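PDB 2EX5: DNA endonuclease I-CeuI from Chlamydomonas eugametos, which cuts both strands of a degenerate 17-19 base-pair DNA site as a magnesium-dependent homodimer, so that its group I intron can home into intronless copies of the gene. Local coordinates for residues Ile1-Gly5 with Arg89-Gly93; Ile19-Val23 with Gly107-His111; Ser64-Ser68 with Arg152-Phe156; Leu171-Asn176 with Gln203-Arg207. The protein carries 1 engineered substitution. One frame throughout, in Å; residues are numbered along the deposited sequence.

Contact 1 (Ile1-Gly5 with Arg89-Gly93); sequences ILKPG and RHVNG. Engineered in segment 89-93: Arg89 (natural residue Gln). With nucleotides of chain B.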
# COMPACT_ATOMS: atom_id res chain seq x y z
N ILE C 1 -16.49 4.49 -10.44
CA ILE C 1 -15.03 5.00 -10.40
C ILE C 1 -14.93 6.52 -10.28
O ILE C 1 -15.06 7.26 -11.25
CB ILE C 1 -14.10 4.40 -11.57
CG1 ILE C 1 -13.98 2.88 -11.43
CG2 ILE C 1 -12.67 5.02 -11.56
CD1 ILE C 1 -13.74 2.19 -12.77
N LEU C 2 -14.69 7.00 -9.08
CA LEU C 2 -14.43 8.42 -8.85
C LEU C 2 -13.04 8.91 -9.30
O LEU C 2 -12.02 8.23 -9.05
CB LEU C 2 -14.69 8.75 -7.36
CG LEU C 2 -16.06 8.18 -6.95
CD1 LEU C 2 -16.30 8.35 -5.47
CD2 LEU C 2 -17.19 8.85 -7.75
N LYS C 3 -13.02 10.09 -9.98
CA LYS C 3 -11.81 10.79 -10.41
C LYS C 3 -11.21 11.43 -9.21
O LYS C 3 -11.92 11.70 -8.26
CB LYS C 3 -12.12 11.90 -11.48
CG LYS C 3 -12.69 11.36 -12.83
CD LYS C 3 -13.16 12.47 -13.85
CE LYS C 3 -14.53 13.23 -13.48
NZ LYS C 3 -15.78 12.47 -13.84
N PRO C 4 -9.90 11.74 -9.26
CA PRO C 4 -9.28 12.55 -8.21
C PRO C 4 -10.07 13.82 -7.95
O PRO C 4 -10.32 14.56 -8.88
CB PRO C 4 -7.92 12.93 -8.83
CG PRO C 4 -7.62 11.77 -9.69
CD PRO C 4 -8.91 11.39 -10.30
N GLY C 5 -10.48 14.04 -6.71
CA GLY C 5 -11.09 15.30 -6.28
C GLY C 5 -12.60 15.22 -6.17
O GLY C 5 -13.24 16.12 -5.62
N ARG C 89 -8.50 2.52 2.23
CA ARG C 89 -8.46 2.45 0.77
C ARG C 89 -9.50 3.41 0.24
O ARG C 89 -10.57 3.47 0.74
CB ARG C 89 -8.79 1.02 0.35
CG ARG C 89 -8.51 0.58 -1.06
CD ARG C 89 -7.06 0.70 -1.67
NE ARG C 89 -7.18 0.39 -3.09
CZ ARG C 89 -7.34 1.28 -4.10
NH1 ARG C 89 -7.24 2.57 -3.90
NH2 ARG C 89 -7.50 0.84 -5.37
N HIS C 90 -9.16 4.13 -0.80
CA HIS C 90 -10.15 4.86 -1.57
C HIS C 90 -11.29 3.93 -1.98
O HIS C 90 -11.07 2.74 -2.34
CB HIS C 90 -9.45 5.42 -2.79
CG HIS C 90 -10.34 6.21 -3.69
ND1 HIS C 90 -10.28 7.59 -3.78
CD2 HIS C 90 -11.36 5.83 -4.49
CE1 HIS C 90 -11.16 8.01 -4.66
NE2 HIS C 90 -11.84 6.97 -5.10
N VAL C 91 -12.51 4.46 -1.90
CA VAL C 91 -13.69 3.75 -2.41
C VAL C 91 -13.53 2.91 -3.74
O VAL C 91 -14.00 1.80 -3.81
CB VAL C 91 -14.90 4.66 -2.52
CG1 VAL C 91 -14.78 5.64 -3.72
CG2 VAL C 91 -16.13 3.73 -2.68
N ASN C 92 -12.85 3.41 -4.77
CA ASN C 92 -12.57 2.57 -5.98
C ASN C 92 -11.89 1.20 -5.71
O ASN C 92 -11.89 0.31 -6.57
CB ASN C 92 -11.72 3.27 -7.06
CG ASN C 92 -12.20 4.59 -7.47
OD1 ASN C 92 -13.33 4.98 -7.14
ND2 ASN C 92 -11.31 5.37 -8.14
N GLY C 93 -11.37 0.99 -4.51
CA GLY C 93 -10.82 -0.30 -4.13
C GLY C 93 -11.48 -1.05 -3.00
O GLY C 93 -10.90 -2.01 -2.47
P DG B 15 -5.34 4.74 -1.20
OP1 DG B 15 -4.09 3.98 -1.62
OP2 DG B 15 -6.66 4.41 -1.80
O5' DG B 15 -5.37 4.30 0.36
C5' DG B 15 -4.79 4.82 1.51
C4' DG B 15 -3.29 4.91 1.58
O4' DG B 15 -3.33 6.30 1.91
C3' DG B 15 -2.64 4.14 2.75
O3' DG B 15 -1.30 4.12 2.41
C2' DG B 15 -3.05 4.97 3.90
C1' DG B 15 -2.95 6.35 3.24
N9 DG B 15 -3.65 7.47 3.81
C8 DG B 15 -4.99 7.79 3.65
N7 DG B 15 -5.34 8.85 4.29
C5 DG B 15 -4.13 9.28 4.88
C6 DG B 15 -3.91 10.40 5.65
O6 DG B 15 -4.77 11.20 5.90
N1 DG B 15 -2.62 10.61 6.12
C2 DG B 15 -1.62 9.73 5.81
N2 DG B 15 -0.44 10.10 6.29
N3 DG B 15 -1.76 8.63 5.03
C4 DG B 15 -3.07 8.47 4.61
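In the LAGLIDADG fold, the strands of a curved antiparallel sheet lie along the DNA, and here the end of strand 79-90 and the 3-10 turn leading into helix 94-104 meet the irregular N-terminal residues Ile1-Gly5. The centre of the contact is a two-bond pairing between one side-chain amide and one backbone residue: Leu2 N donates to Asn92 OD1 (3.1 Å), and Asn92 ND2 donates to Leu2 O (3.1 Å) in almost a straight line, 176°. Asparagine suits the place because its carboxamide carries a donor and an acceptor side by side, matching the N-H and C=O of an extended residue; the same ND2 also reaches Glu148 of the second subunit, so the N-terminal residues are tied in at the dimer interface. Leucine adds an apolar grip, with Leu2 CD1 3.6 Å from Val91 CG1, while Leu2 CB sits at the edge of the His90 ring, 4.0 Å from NE2. Within the turn, Gly93 N bonds back to His90 O (2.8 Å). Facing the DNA, one phosphate oxygen of DG15 of chain B takes two hydrogen bonds: OP2 is 2.9 Å from NH1 of the engineered Arg89 and 2.7 Å from the backbone N of His90.

Contact 2 (Ile19-Val23 with Gly107-His111); sequences INDAV and GRIRH. With nucleotides of chain A.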
# COMPACT_ATOMS: atom_id res chain seq x y z
N ILE C 19 -26.56 1.38 6.76
CA ILE C 19 -26.11 -0.03 6.66
C ILE C 19 -25.36 -0.37 7.94
O ILE C 19 -25.60 -1.47 8.46
CB ILE C 19 -25.22 -0.26 5.36
CG1 ILE C 19 -26.10 -0.39 4.10
CG2 ILE C 19 -24.37 -1.49 5.45
CD1 ILE C 19 -25.34 -0.22 2.81
N ASN C 20 -24.41 0.50 8.43
CA ASN C 20 -23.70 0.23 9.75
C ASN C 20 -24.64 0.25 10.94
O ASN C 20 -24.52 -0.55 11.89
CB ASN C 20 -22.49 1.17 10.06
CG ASN C 20 -21.29 0.86 9.24
OD1 ASN C 20 -20.73 -0.24 9.31
ND2 ASN C 20 -20.93 1.79 8.40
N ASP C 21 -25.58 1.18 10.88
CA ASP C 21 -26.68 1.26 11.95
C ASP C 21 -27.52 -0.02 11.98
O ASP C 21 -27.80 -0.56 13.03
CB ASP C 21 -27.64 2.46 11.72
CG ASP C 21 -27.01 3.82 12.04
OD1 ASP C 21 -27.65 4.89 11.74
OD2 ASP C 21 -25.86 3.85 12.52
N ALA C 22 -27.88 -0.54 10.79
CA ALA C 22 -28.55 -1.92 10.70
C ALA C 22 -27.78 -3.15 11.29
O ALA C 22 -28.34 -3.95 12.11
CB ALA C 22 -29.10 -2.16 9.18
N VAL C 23 -26.49 -3.36 10.92
CA VAL C 23 -25.75 -4.51 11.53
C VAL C 23 -25.49 -4.46 13.08
O VAL C 23 -25.32 -5.54 13.82
CB VAL C 23 -24.44 -4.83 10.78
CG1 VAL C 23 -23.39 -3.68 10.89
CG2 VAL C 23 -23.92 -6.19 11.19
N GLY C 107 -15.51 -6.82 11.43
CA GLY C 107 -15.00 -5.56 10.97
C GLY C 107 -16.18 -4.79 10.51
O GLY C 107 -17.31 -5.30 10.43
N ARG C 108 -15.89 -3.50 10.28
CA ARG C 108 -16.82 -2.51 9.87
C ARG C 108 -16.05 -1.65 8.91
O ARG C 108 -14.94 -1.29 9.22
CB ARG C 108 -17.28 -1.70 11.07
CG ARG C 108 -18.13 -2.47 12.10
CD ARG C 108 -19.55 -2.87 11.50
NE ARG C 108 -20.38 -3.53 12.54
CZ ARG C 108 -20.38 -4.83 12.81
NH1 ARG C 108 -21.13 -5.26 13.84
NH2 ARG C 108 -19.65 -5.71 12.09
N ILE C 109 -16.70 -1.33 7.77
CA ILE C 109 -16.29 -0.34 6.80
C ILE C 109 -17.01 0.99 6.98
O ILE C 109 -18.26 1.09 7.00
CB ILE C 109 -16.46 -0.85 5.37
CG1 ILE C 109 -15.52 -2.06 5.14
CG2 ILE C 109 -16.24 0.25 4.39
CD1 ILE C 109 -15.63 -2.71 3.82
N ARG C 110 -16.23 2.06 7.11
CA ARG C 110 -16.83 3.34 7.33
C ARG C 110 -16.07 4.35 6.47
O ARG C 110 -14.96 4.07 6.06
CB ARG C 110 -16.81 3.68 8.81
CG ARG C 110 -17.32 2.58 9.75
CD ARG C 110 -17.77 3.18 11.19
NE ARG C 110 -17.98 2.22 12.31
CZ ARG C 110 -17.02 1.47 12.88
NH1 ARG C 110 -17.29 0.63 13.91
NH2 ARG C 110 -15.78 1.52 12.43
N HIS C 111 -16.68 5.50 6.18
CA HIS C 111 -16.02 6.59 5.52
C HIS C 111 -14.97 7.22 6.46
O HIS C 111 -15.24 7.50 7.65
CB HIS C 111 -17.06 7.64 5.07
CG HIS C 111 -16.47 8.89 4.49
ND1 HIS C 111 -16.57 10.12 5.12
CD2 HIS C 111 -15.73 9.10 3.37
CE1 HIS C 111 -15.95 11.03 4.39
NE2 HIS C 111 -15.44 10.44 3.31
P DC A 7 -20.57 1.23 15.78
OP1 DC A 7 -21.84 1.85 15.35
OP2 DC A 7 -20.09 -0.07 15.16
O5' DC A 7 -19.65 2.57 15.61
C5' DC A 7 -20.22 3.84 16.17
C4' DC A 7 -19.32 5.03 15.92
O4' DC A 7 -18.29 4.98 16.95
C3' DC A 7 -18.60 5.04 14.58
O3' DC A 7 -18.40 6.32 14.14
C2' DC A 7 -17.19 4.56 14.90
C1' DC A 7 -17.06 5.20 16.29
N1 DC A 7 -15.81 4.75 16.93
C2 DC A 7 -15.08 5.60 17.79
O2 DC A 7 -15.58 6.68 18.10
N3 DC A 7 -13.90 5.19 18.28
C4 DC A 7 -13.44 4.02 17.95
N4 DC A 7 -12.33 3.57 18.48
C5 DC A 7 -14.18 3.16 17.11
C6 DC A 7 -15.35 3.54 16.63
O HOH W 1 -21.73 -1.14 13.17
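In segment 19-23 of helix 10-26, Asn20 is the first residue to meet strand 108-111; the axes of the two short segments approach to 9.8 Å, with 151° between their directions, nearly antiparallel. Asn20 points toward the strand, and its ND2 donates to Ile109 O (3.1 Å, 162°); a carboxamide is apt, giving a donor to this carbonyl while OD1 makes a weak hydrogen bond to Tyr32. Asn20 O accepts from a water (3.1 Å) that accepts from Arg108 NE (2.8 Å) and donates to OP2 of DC7 of chain A (2.8 Å). One turn on, Val23 lays CG1 over a face of the Arg108 guanidinium, 3.4 Å from NE, a flat surface a compact methyl can cover. The group is steadied by Arg108 NH2 bonding to Gly107 O (2.9 Å) and by a cation-pi contact with Tyr32. Arg110 NH1 binds OP2 of DC7 directly (3.1 Å). One phosphate is thus held by a direct charged bond and by a water between helix and strand; such contacts touch no base edge.

Contact 3 (Ser64-Ser68 with Arg152-Phe156); sequences SLNIS and RVANF. With nucleotides of chain B.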
# COMPACT_ATOMS: atom_id res chain seq x y z
N SER C 64 -2.63 -1.56 9.26
CA SER C 64 -1.88 -0.97 10.30
C SER C 64 -2.36 -1.66 11.50
O SER C 64 -3.54 -1.79 11.69
CB SER C 64 -2.20 0.51 10.41
OG SER C 64 -1.50 0.97 11.56
N LEU C 65 -1.42 -2.15 12.30
CA LEU C 65 -1.70 -2.62 13.61
C LEU C 65 -1.14 -1.59 14.57
O LEU C 65 0.12 -1.36 14.61
CB LEU C 65 -0.96 -3.98 13.84
CG LEU C 65 -1.55 -5.22 13.12
CD1 LEU C 65 -0.49 -6.33 13.10
CD2 LEU C 65 -2.79 -5.72 13.81
N ASN C 66 -1.99 -0.98 15.40
CA ASN C 66 -1.44 0.15 16.15
C ASN C 66 -1.92 0.20 17.58
O ASN C 66 -2.90 -0.47 17.93
CB ASN C 66 -1.64 1.45 15.37
CG ASN C 66 -3.14 1.73 15.09
OD1 ASN C 66 -3.58 1.71 13.91
ND2 ASN C 66 -3.87 2.03 16.15
N ILE C 67 -1.21 0.91 18.43
CA ILE C 67 -1.54 0.96 19.82
C ILE C 67 -1.53 2.38 20.21
O ILE C 67 -0.49 3.11 20.09
CB ILE C 67 -0.48 0.10 20.72
CG1 ILE C 67 -0.58 -1.42 20.40
CG2 ILE C 67 -0.75 0.33 22.30
CD1 ILE C 67 0.68 -2.17 20.67
N SER C 68 -2.65 2.81 20.75
CA SER C 68 -2.77 4.15 21.22
C SER C 68 -2.81 4.28 22.76
O SER C 68 -3.32 3.38 23.45
CB SER C 68 -3.97 4.75 20.51
OG SER C 68 -4.28 5.92 21.21
N ARG C 152 6.14 -6.01 14.72
CA ARG C 152 4.89 -5.31 15.19
C ARG C 152 3.83 -6.34 15.47
O ARG C 152 3.13 -6.32 16.46
CB ARG C 152 4.38 -4.33 14.15
CG ARG C 152 5.25 -3.14 13.97
CD ARG C 152 4.64 -2.13 13.00
NE ARG C 152 3.50 -1.42 13.56
CZ ARG C 152 3.55 -0.33 14.34
NH1 ARG C 152 2.43 0.26 14.77
NH2 ARG C 152 4.71 0.19 14.70
N VAL C 153 3.73 -7.33 14.60
CA VAL C 153 2.83 -8.47 14.88
C VAL C 153 3.14 -9.15 16.23
O VAL C 153 2.19 -9.50 17.00
CB VAL C 153 2.81 -9.56 13.68
CG1 VAL C 153 2.09 -10.88 14.13
CG2 VAL C 153 2.11 -8.95 12.39
N ALA C 154 4.44 -9.36 16.55
CA ALA C 154 4.73 -10.15 17.75
C ALA C 154 4.37 -9.28 18.95
O ALA C 154 3.83 -9.69 19.96
CB ALA C 154 6.27 -10.54 17.81
N ASN C 155 4.73 -8.04 18.85
CA ASN C 155 4.44 -7.09 19.95
C ASN C 155 2.95 -6.78 20.16
O ASN C 155 2.53 -6.67 21.31
CB ASN C 155 5.08 -5.75 19.54
CG ASN C 155 6.50 -5.66 19.98
OD1 ASN C 155 7.30 -4.93 19.39
ND2 ASN C 155 6.84 -6.42 20.97
N PHE C 156 2.18 -6.60 19.07
CA PHE C 156 0.73 -6.57 19.18
C PHE C 156 0.19 -7.75 19.93
O PHE C 156 -0.62 -7.66 20.89
CB PHE C 156 0.12 -6.53 17.72
CG PHE C 156 -1.21 -5.86 17.64
CD1 PHE C 156 -2.40 -6.59 17.71
CD2 PHE C 156 -1.29 -4.52 17.49
CE1 PHE C 156 -3.62 -5.97 17.56
CE2 PHE C 156 -2.52 -3.89 17.37
CZ PHE C 156 -3.64 -4.58 17.38
P DA B 17 1.53 2.45 9.78
OP1 DA B 17 3.00 2.47 9.77
OP2 DA B 17 0.78 1.19 10.10
O5' DA B 17 0.92 3.49 10.85
C5' DA B 17 1.47 4.89 10.95
C4' DA B 17 0.78 5.60 12.12
O4' DA B 17 -0.57 5.92 11.62
C3' DA B 17 0.54 4.71 13.31
O3' DA B 17 0.98 5.43 14.43
C2' DA B 17 -1.03 4.53 13.29
C1' DA B 17 -1.51 5.78 12.61
N9 DA B 17 -2.92 5.84 12.11
C8 DA B 17 -3.76 4.83 11.61
N7 DA B 17 -4.94 5.26 11.27
C5 DA B 17 -4.93 6.64 11.60
C6 DA B 17 -5.89 7.70 11.52
N6 DA B 17 -7.16 7.60 11.10
N1 DA B 17 -5.50 8.94 11.92
C2 DA B 17 -4.24 9.13 12.40
N3 DA B 17 -3.22 8.23 12.49
C4 DA B 17 -3.67 6.99 12.09
P DC B 18 1.17 4.83 15.89
OP1 DC B 18 2.06 5.75 16.61
OP2 DC B 18 1.60 3.45 15.68
O5' DC B 18 -0.21 4.60 16.65
C5' DC B 18 -0.96 5.41 17.63
C4' DC B 18 -1.35 6.80 17.12
O4' DC B 18 -2.14 6.68 15.93
C3' DC B 18 -2.25 7.61 18.05
O3' DC B 18 -1.41 8.37 18.92
C2' DC B 18 -3.13 8.51 17.14
C1' DC B 18 -3.20 7.62 15.92
N1 DC B 18 -4.51 6.84 15.52
C2 DC B 18 -5.59 7.63 15.17
O2 DC B 18 -5.36 8.81 15.35
N3 DC B 18 -6.79 7.10 14.72
C4 DC B 18 -6.85 5.78 14.58
N4 DC B 18 -8.03 5.32 14.16
C5 DC B 18 -5.77 4.91 14.94
C6 DC B 18 -4.60 5.47 15.42
P DC B 19 -1.90 8.76 20.38
OP1 DC B 19 -0.80 9.64 20.88
OP2 DC B 19 -2.01 7.48 21.18
O5' DC B 19 -3.25 9.54 20.33
C5' DC B 19 -3.37 10.69 19.54
C4' DC B 19 -4.68 11.37 19.94
O4' DC B 19 -5.74 10.75 19.15
C3' DC B 19 -5.10 11.15 21.38
O3' DC B 19 -5.47 12.48 21.81
C2' DC B 19 -6.29 10.14 21.31
C1' DC B 19 -6.85 10.32 19.89
N1 DC B 19 -7.32 9.04 19.15
C2 DC B 19 -8.59 9.01 18.64
O2 DC B 19 -9.34 10.00 18.84
N3 DC B 19 -9.03 7.87 18.02
C4 DC B 19 -8.30 6.79 17.87
N4 DC B 19 -8.85 5.75 17.21
C5 DC B 19 -6.97 6.79 18.37
C6 DC B 19 -6.55 7.91 19.00
O HOH W 2 1.77 -2.19 11.29
O HOH W 3 1.35 1.61 17.35
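One arginine, Arg152, reaches from a helix past the edge strand of the sheet to the DNA backbone. Its NH1 donates to Leu65 O (2.8 Å, 154°) and makes a weak, longer bond to OP2 of DC18 of chain B (3.4 Å). A long side chain with several donors suits this role: NH2 bonds to Met185 O, and waters bridge the remaining gaps, one accepting weakly from Leu65 N (3.3 Å) and Arg152 NE (3.0 Å), another accepting from Ile67 N (2.9 Å) and lying 2.5 Å from OP2 of DC18. Beside this polar bridge the helix packs through Phe156. Leu65 CD2 sits 3.8 Å from the ring centroid and only 8° off its normal, a CH-pi contact over the face, while Asn66 O approaches the ring edge, 3.5 Å from CE2. Leu65 CD1 meets Val153 CG2 at 3.8 Å, and Ile67 CG1 lies 4.3 Å from Phe156 CD2. Alternation along the strand separates the duties: Leu65 points toward the helix, whereas Asn66 points away from it and Ser64 OG and Ser68 OG bind OP2 of DA17 of chain B (2.7 Å) and OP2 of DC19 of chain B (2.8 Å). Strand 63-71 and helix 147-164, their segments crossing at 45°, thus form the layered arrangement characteristic of LAGLIDADG endonucleases, in which helices back a DNA-binding antiparallel sheet.

Contact 4 (Leu171-Asn176 with Gln203-Arg207); sequences LEQLVN and QDFAR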
# COMPACT_ATOMS: atom_id res chain seq x y z
N LEU C 171 -0.58 -1.74 38.44
CA LEU C 171 0.32 -0.59 38.16
C LEU C 171 1.72 -0.98 37.64
O LEU C 171 2.23 -0.38 36.70
CB LEU C 171 0.41 0.32 39.39
CG LEU C 171 0.97 1.76 39.33
CD1 LEU C 171 2.48 1.83 39.83
CD2 LEU C 171 0.73 2.53 37.96
N GLU C 172 2.31 -2.01 38.21
CA GLU C 172 3.68 -2.39 37.88
C GLU C 172 3.87 -2.92 36.45
O GLU C 172 4.79 -2.51 35.72
CB GLU C 172 4.18 -3.43 38.91
CG GLU C 172 4.43 -2.80 40.30
CD GLU C 172 5.20 -1.44 40.29
OE1 GLU C 172 6.26 -1.28 39.62
OE2 GLU C 172 4.74 -0.51 40.96
N GLN C 173 3.03 -3.86 36.07
CA GLN C 173 3.04 -4.39 34.74
C GLN C 173 2.63 -3.32 33.74
O GLN C 173 3.18 -3.31 32.68
CB GLN C 173 2.10 -5.57 34.62
CG GLN C 173 2.53 -6.75 35.42
CD GLN C 173 2.30 -8.02 34.67
OE1 GLN C 173 1.26 -8.62 34.82
NE2 GLN C 173 3.24 -8.41 33.80
N LEU C 174 1.66 -2.45 34.08
CA LEU C 174 1.28 -1.37 33.20
C LEU C 174 2.49 -0.54 32.90
O LEU C 174 2.78 -0.24 31.71
CB LEU C 174 0.23 -0.46 33.78
CG LEU C 174 -0.06 0.77 32.88
CD1 LEU C 174 -0.63 0.47 31.50
CD2 LEU C 174 -1.00 1.74 33.50
N VAL C 175 3.20 -0.15 33.98
CA VAL C 175 4.41 0.70 33.85
C VAL C 175 5.52 -0.08 33.21
O VAL C 175 6.14 0.38 32.26
CB VAL C 175 4.80 1.46 35.19
CG1 VAL C 175 6.12 2.20 35.08
CG2 VAL C 175 3.69 2.43 35.61
N ASN C 176 5.72 -1.31 33.62
CA ASN C 176 6.96 -1.99 33.23
C ASN C 176 6.99 -2.91 32.02
O ASN C 176 8.01 -2.97 31.40
CB ASN C 176 7.56 -2.71 34.41
CG ASN C 176 8.02 -1.77 35.49
OD1 ASN C 176 8.89 -0.93 35.29
ND2 ASN C 176 7.43 -1.92 36.65
N GLN C 203 4.56 6.64 32.12
CA GLN C 203 4.80 6.03 33.40
C GLN C 203 4.58 6.99 34.61
O GLN C 203 4.11 6.51 35.62
CB GLN C 203 6.22 5.45 33.43
CG GLN C 203 6.51 4.38 32.37
CD GLN C 203 7.99 4.14 32.15
OE1 GLN C 203 8.80 5.07 32.11
NE2 GLN C 203 8.34 2.91 32.00
N ASP C 204 4.88 8.30 34.49
CA ASP C 204 4.78 9.25 35.62
C ASP C 204 3.30 9.50 35.88
O ASP C 204 2.86 9.62 37.00
CB ASP C 204 5.38 10.69 35.32
CG ASP C 204 6.94 10.79 35.29
OD1 ASP C 204 7.66 9.82 35.70
OD2 ASP C 204 7.45 11.87 34.78
N PHE C 205 2.57 9.72 34.80
CA PHE C 205 1.13 9.98 34.90
C PHE C 205 0.37 8.81 35.55
O PHE C 205 -0.51 8.98 36.40
CB PHE C 205 0.57 10.32 33.50
CG PHE C 205 -0.88 10.69 33.50
CD1 PHE C 205 -1.26 11.99 33.66
CD2 PHE C 205 -1.86 9.70 33.41
CE1 PHE C 205 -2.59 12.32 33.70
CE2 PHE C 205 -3.19 10.03 33.45
CZ PHE C 205 -3.55 11.33 33.58
N ALA C 206 0.76 7.60 35.17
CA ALA C 206 0.13 6.42 35.70
C ALA C 206 0.46 6.37 37.19
O ALA C 206 -0.42 6.05 38.04
CB ALA C 206 0.64 5.19 34.98
N ARG C 207 1.71 6.68 37.55
CA ARG C 207 2.00 6.71 39.01
C ARG C 207 1.38 7.91 39.75
O ARG C 207 0.91 7.62 40.80
CB ARG C 207 3.46 6.49 39.39
CG ARG C 207 4.14 5.31 38.74
CD ARG C 207 5.54 5.08 39.30
NE ARG C 207 5.73 3.64 39.41
CZ ARG C 207 6.62 2.92 38.72
NH1 ARG C 207 6.65 1.60 38.87
NH2 ARG C 207 7.46 3.52 37.88
OXT ARG C 207 1.25 9.12 39.44
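Glu172 and Arg207 form the salt bridge of this contact, OE1 to NH1 at 3.0 Å, with the acid near the plane of the guanidinium at its edge. Both residues are exposed, and their long side chains span the gap between the helices although the CA-to-CB bond of Glu172 points away. A weak hydrogen bond runs from Gln203 NE2 to Val175 O, 3.4 Å but nearly straight (175°). That carbonyl lies where helix 171-185 has a wider, pi-type turn at 174-176. The contact joins the C-terminal helix 199-206 to helix 171-185, whose Leu174 packs on Leu79 and Val81 of strand 79-90 in the LAGLIDADG fold's sheet. The packing lies beneath the charges: Val175 CG1 covers a face of the Arg207 guanidinium, 3.4 Å from NH2, and is 3.5 Å from Gln203 CG. Ala206, whose small side chain permits close approach, places CB 4.0 Å from Leu171 CD2, 4.1 Å from Leu174 CD2 and 4.2 Å from Val175 CG2.

In the fold
Contacts 1, 2 and 3 all reach the one antiparallel sheet: contact 1 at the end of strand 79-90, contact 3 on its neighbour 63-71, and contact 2 on strand 108-111, the outermost strand on the far side. Their segments alternate along the chain, residues 1-5, 19-23 and 64-68 preceding 89-93, 107-111 and 152-156, so early and late parts of the sequence are brought together. Centres of contacts 1 and 3 lie about 28 Å apart on opposite sides of the chain's centre. Contact 4 closes last, about 20 Å from contact 3 and about 44 Å from contact 1 between centres. Contacts 1 to 3 all bind DNA phosphates, so anchoring is spread along the sheet.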